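Local coordinates for protein tapirin (Caldicellulosiruptor kristjanssonii, PDB 6N2B) that probably binds cellulose through its C-terminal beta-helix domain, which also carries a calcium ion, and so may help the thermophilic cell adhere to plant biomass, at residues G252-V257 and Q273-F278. Residues are numbered along the deposited sequence; the frame is centred on the assembly and turned at random.
Sequences GPEVIV and QNKLVF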
ATOM      1  N   GLY A 252      -2.012   5.537  -9.911  1.00 26.49           N
ATOM      2  CA  GLY A 252      -2.391   6.934  -9.956  1.00 24.35           C
ATOM      3  C   GLY A 252      -1.268   7.901  -9.588  1.00 30.58           C
ATOM      4  O   GLY A 252      -0.099   7.521  -9.442  1.00 23.34           O
ATOM      5  N   PRO A 253      -1.615   9.186  -9.442  1.00 32.34           N
ATOM      6  CA  PRO A 253      -0.576  10.231  -9.356  1.00 32.07           C
ATOM      7  C   PRO A 253       0.118  10.419  -8.000  1.00 36.25           C
ATOM      8  O   PRO A 253       1.210  11.003  -7.980  1.00 39.01           O
ATOM      9  CB  PRO A 253      -1.336  11.513  -9.749  1.00 33.43           C
ATOM     10  CG  PRO A 253      -2.768  11.213  -9.529  1.00 32.15           C
ATOM     11  CD  PRO A 253      -2.936   9.744  -9.784  1.00 25.58           C
ATOM     12  N   GLU A 254      -0.464  10.007  -6.874  1.00 36.13           N
ATOM     13  CA  GLU A 254       0.178  10.204  -5.577  1.00 34.24           C
ATOM     14  C   GLU A 254      -0.069   8.995  -4.698  1.00 28.80           C
ATOM     15  O   GLU A 254      -1.069   8.290  -4.860  1.00 27.21           O
ATOM     16  CB  GLU A 254      -0.324  11.441  -4.788  1.00 36.91           C
ATOM     17  CG  GLU A 254      -0.819  12.656  -5.585  1.00 55.98           C
ATOM     18  CD  GLU A 254      -1.426  13.756  -4.688  1.00 59.31           C
ATOM     19  OE1 GLU A 254      -2.674  13.908  -4.662  1.00 57.01           O
ATOM     20  OE2 GLU A 254      -0.648  14.457  -4.000  1.00 57.81           O
ATOM     21  N   VAL A 255       0.859   8.769  -3.768  1.00 28.21           N
ATOM     22  CA  VAL A 255       0.624   7.988  -2.563  1.00 15.79           C
ATOM     23  C   VAL A 255       1.082   8.866  -1.423  1.00 18.84           C
ATOM     24  O   VAL A 255       2.279   9.116  -1.278  1.00 25.23           O
ATOM     25  CB  VAL A 255       1.368   6.649  -2.543  1.00 20.30           C
ATOM     26  CG1 VAL A 255       1.097   5.932  -1.214  1.00 19.36           C
ATOM     27  CG2 VAL A 255       0.935   5.777  -3.700  1.00 17.06           C
ATOM     28  N   ILE A 256       0.146   9.354  -0.630  1.00 29.44           N
ATOM     29  CA  ILE A 256       0.446  10.304   0.430  1.00 24.87           C
ATOM     30  C   ILE A 256       0.188   9.610   1.751  1.00 24.01           C
ATOM     31  O   ILE A 256      -0.958   9.288   2.079  1.00 26.28           O
ATOM     32  CB  ILE A 256      -0.396  11.578   0.311  1.00 22.86           C
ATOM     33  CG1 ILE A 256      -0.382  12.113  -1.138  1.00 31.65           C
ATOM     34  CG2 ILE A 256       0.063  12.595   1.340  1.00 28.21           C
ATOM     35  CD1 ILE A 256       0.950  12.695  -1.622  1.00 34.92           C
ATOM     36  N   VAL A 257       1.246   9.388   2.518  1.00 27.13           N
ATOM     37  CA  VAL A 257       1.141   8.818   3.856  1.00 26.29           C
ATOM     38  C   VAL A 257       1.289   9.965   4.853  1.00 26.35           C
ATOM     39  O   VAL A 257       2.363  10.562   4.962  1.00 30.11           O
ATOM     40  CB  VAL A 257       2.195   7.727   4.080  1.00 22.45           C
ATOM     41  CG1 VAL A 257       2.178   7.253   5.529  1.00 26.27           C
ATOM     42  CG2 VAL A 257       1.964   6.568   3.111  1.00 15.87           C
ATOM     43  N   GLN A 273       3.532   4.739  -9.391  1.00 21.69           N
ATOM     44  CA  GLN A 273       3.470   5.271 -10.753  1.00 23.79           C
ATOM     45  C   GLN A 273       4.112   6.653 -10.876  1.00 25.94           C
ATOM     46  O   GLN A 273       4.880   6.906 -11.812  1.00 29.60           O
ATOM     47  CB  GLN A 273       2.015   5.326 -11.217  1.00 33.82           C
ATOM     48  CG  GLN A 273       1.778   6.155 -12.464  1.00 25.01           C
ATOM     49  CD  GLN A 273       2.225   5.427 -13.706  1.00 25.97           C
ATOM     50  OE1 GLN A 273       2.263   4.196 -13.740  1.00 32.53           O
ATOM     51  NE2 GLN A 273       2.572   6.183 -14.735  1.00 37.45           N
ATOM     52  N   ASN A 274       3.802   7.571  -9.954  1.00 20.14           N
ATOM     53  CA  ASN A 274       4.358   8.920 -10.031  1.00 25.39           C
ATOM     54  C   ASN A 274       5.134   9.313  -8.777  1.00 32.88           C
ATOM     55  O   ASN A 274       6.364   9.422  -8.840  1.00 29.70           O
ATOM     56  CB  ASN A 274       3.258   9.934 -10.332  1.00 27.99           C
ATOM     57  CG  ASN A 274       3.788  11.351 -10.395  1.00 34.14           C
ATOM     58  OD1 ASN A 274       4.628  11.676 -11.245  1.00 31.62           O
ATOM     59  ND2 ASN A 274       3.317  12.204  -9.482  1.00 36.65           N
ATOM     60  N   LYS A 275       4.464   9.555  -7.648  1.00 29.24           N
ATOM     61  CA  LYS A 275       5.101  10.142  -6.473  1.00 33.02           C
ATOM     62  C   LYS A 275       4.657   9.427  -5.192  1.00 37.79           C
ATOM     63  O   LYS A 275       3.507   8.984  -5.078  1.00 30.09           O
ATOM     64  CB  LYS A 275       4.792  11.664  -6.415  1.00 29.62           C
ATOM     65  CG  LYS A 275       4.270  12.216  -5.089  1.00 31.47           C
ATOM     66  CD  LYS A 275       3.948  13.724  -5.177  1.00 37.79           C
ATOM     67  CE  LYS A 275       2.497  13.993  -5.600  1.00 66.77           C
ATOM     68  NZ  LYS A 275       2.115  15.441  -5.516  1.00 36.57           N
ATOM     69  N   LEU A 276       5.587   9.296  -4.239  1.00 28.61           N
ATOM     70  CA  LEU A 276       5.312   8.763  -2.907  1.00 24.97           C
ATOM     71  C   LEU A 276       5.803   9.773  -1.880  1.00 28.71           C
ATOM     72  O   LEU A 276       6.906  10.309  -2.012  1.00 33.85           O
ATOM     73  CB  LEU A 276       5.989   7.401  -2.692  1.00 22.95           C
ATOM     74  CG  LEU A 276       6.086   6.812  -1.279  1.00 23.83           C
ATOM     75  CD1 LEU A 276       4.705   6.714  -0.632  1.00 17.02           C
ATOM     76  CD2 LEU A 276       6.753   5.440  -1.323  1.00 13.78           C
ATOM     77  N   VAL A 277       4.984  10.060  -0.877  1.00 19.97           N
ATOM     78  CA  VAL A 277       5.322  11.092   0.092  1.00 24.51           C
ATOM     79  C   VAL A 277       4.950  10.594   1.478  1.00 24.34           C
ATOM     80  O   VAL A 277       3.769  10.375   1.763  1.00 30.18           O
ATOM     81  CB  VAL A 277       4.610  12.427  -0.201  1.00 29.33           C
ATOM     82  CG1 VAL A 277       5.049  13.491   0.779  1.00 19.74           C
ATOM     83  CG2 VAL A 277       4.901  12.888  -1.610  1.00 30.34           C
ATOM     84  N   PHE A 278       5.948  10.408   2.334  1.00 24.26           N
ATOM     85  CA  PHE A 278       5.722  10.327   3.771  1.00 25.14           C
ATOM     86  C   PHE A 278       5.803  11.741   4.320  1.00 28.39           C
ATOM     87  O   PHE A 278       6.869  12.358   4.303  1.00 29.84           O
ATOM     88  CB  PHE A 278       6.744   9.426   4.442  1.00 21.42           C
ATOM     89  CG  PHE A 278       6.498   7.984   4.219  1.00 23.65           C
ATOM     90  CD1 PHE A 278       6.902   7.380   3.047  1.00 19.90           C
ATOM     91  CD2 PHE A 278       5.856   7.221   5.182  1.00 27.07           C
ATOM     92  CE1 PHE A 278       6.675   6.036   2.836  1.00 19.27           C
ATOM     93  CE2 PHE A 278       5.632   5.878   4.978  1.00 24.30           C
ATOM     94  CZ  PHE A 278       6.048   5.285   3.800  1.00 19.54           C
TER
HETATM   95  O   HOH W   1       2.166   7.765  -7.776  0.79 27.09           O
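Val255 faces Leu276 and Val257 faces Phe278 in parallel register, the axes of the short strands 254-257 and 275-278 approaching to 4.8 Å with 7° between their directions. Val255 uses both backbone polar atoms, its N donating to Lys275 O and its O accepting from Val277 N; Val257 N donates to Val277 O at 2.8 Å, and the ladder runs on to Asn279. Ahead of the ladder the backbones are joined through a side chain and a water. In Asn274, chi1 of 179° puts CG anti to the backbone N, and ND2 donates to Pro253 O at 2.9 Å; the bond lies in the planes of both the carbonyl and the amide. A water donates to Gly252 O and accepts from the N atoms of Asn274 and Lys275, bridging the two segments.

On the face with Glu254 and Ile256, the side chains of Glu254 and Lys275 run side by side. The lysine bends at chi3 (90°), its CE packs on Glu254 CG at 3.6 Å, and NZ forms a salt bridge with OE2 at 3.3 Å, its hydrogen bond weak, while OE1 of the same carboxylate pairs with Arg233. Farther along, Ile256 CD1 rests against CB and CG2 of Val277.

The other face is apolar and buried. Leu276 CD1 meets Val255 CG1 at 3.7 Å, and Val257 lies over one face of the Phe278 ring, its CB 4.2 Å from the ring centre in a CH-pi contact and CG1 against CD2. Tyr309 meets the Phe278 ring edge-to-face, and Met270 and Ile272 of strand 269-272 pack against Leu276 and Val255. Side chains at equivalent positions of successive coils thus stack in rows, apolar on the buried face, between strands 234-236 and 300-303, as is characteristic of a parallel beta-helix.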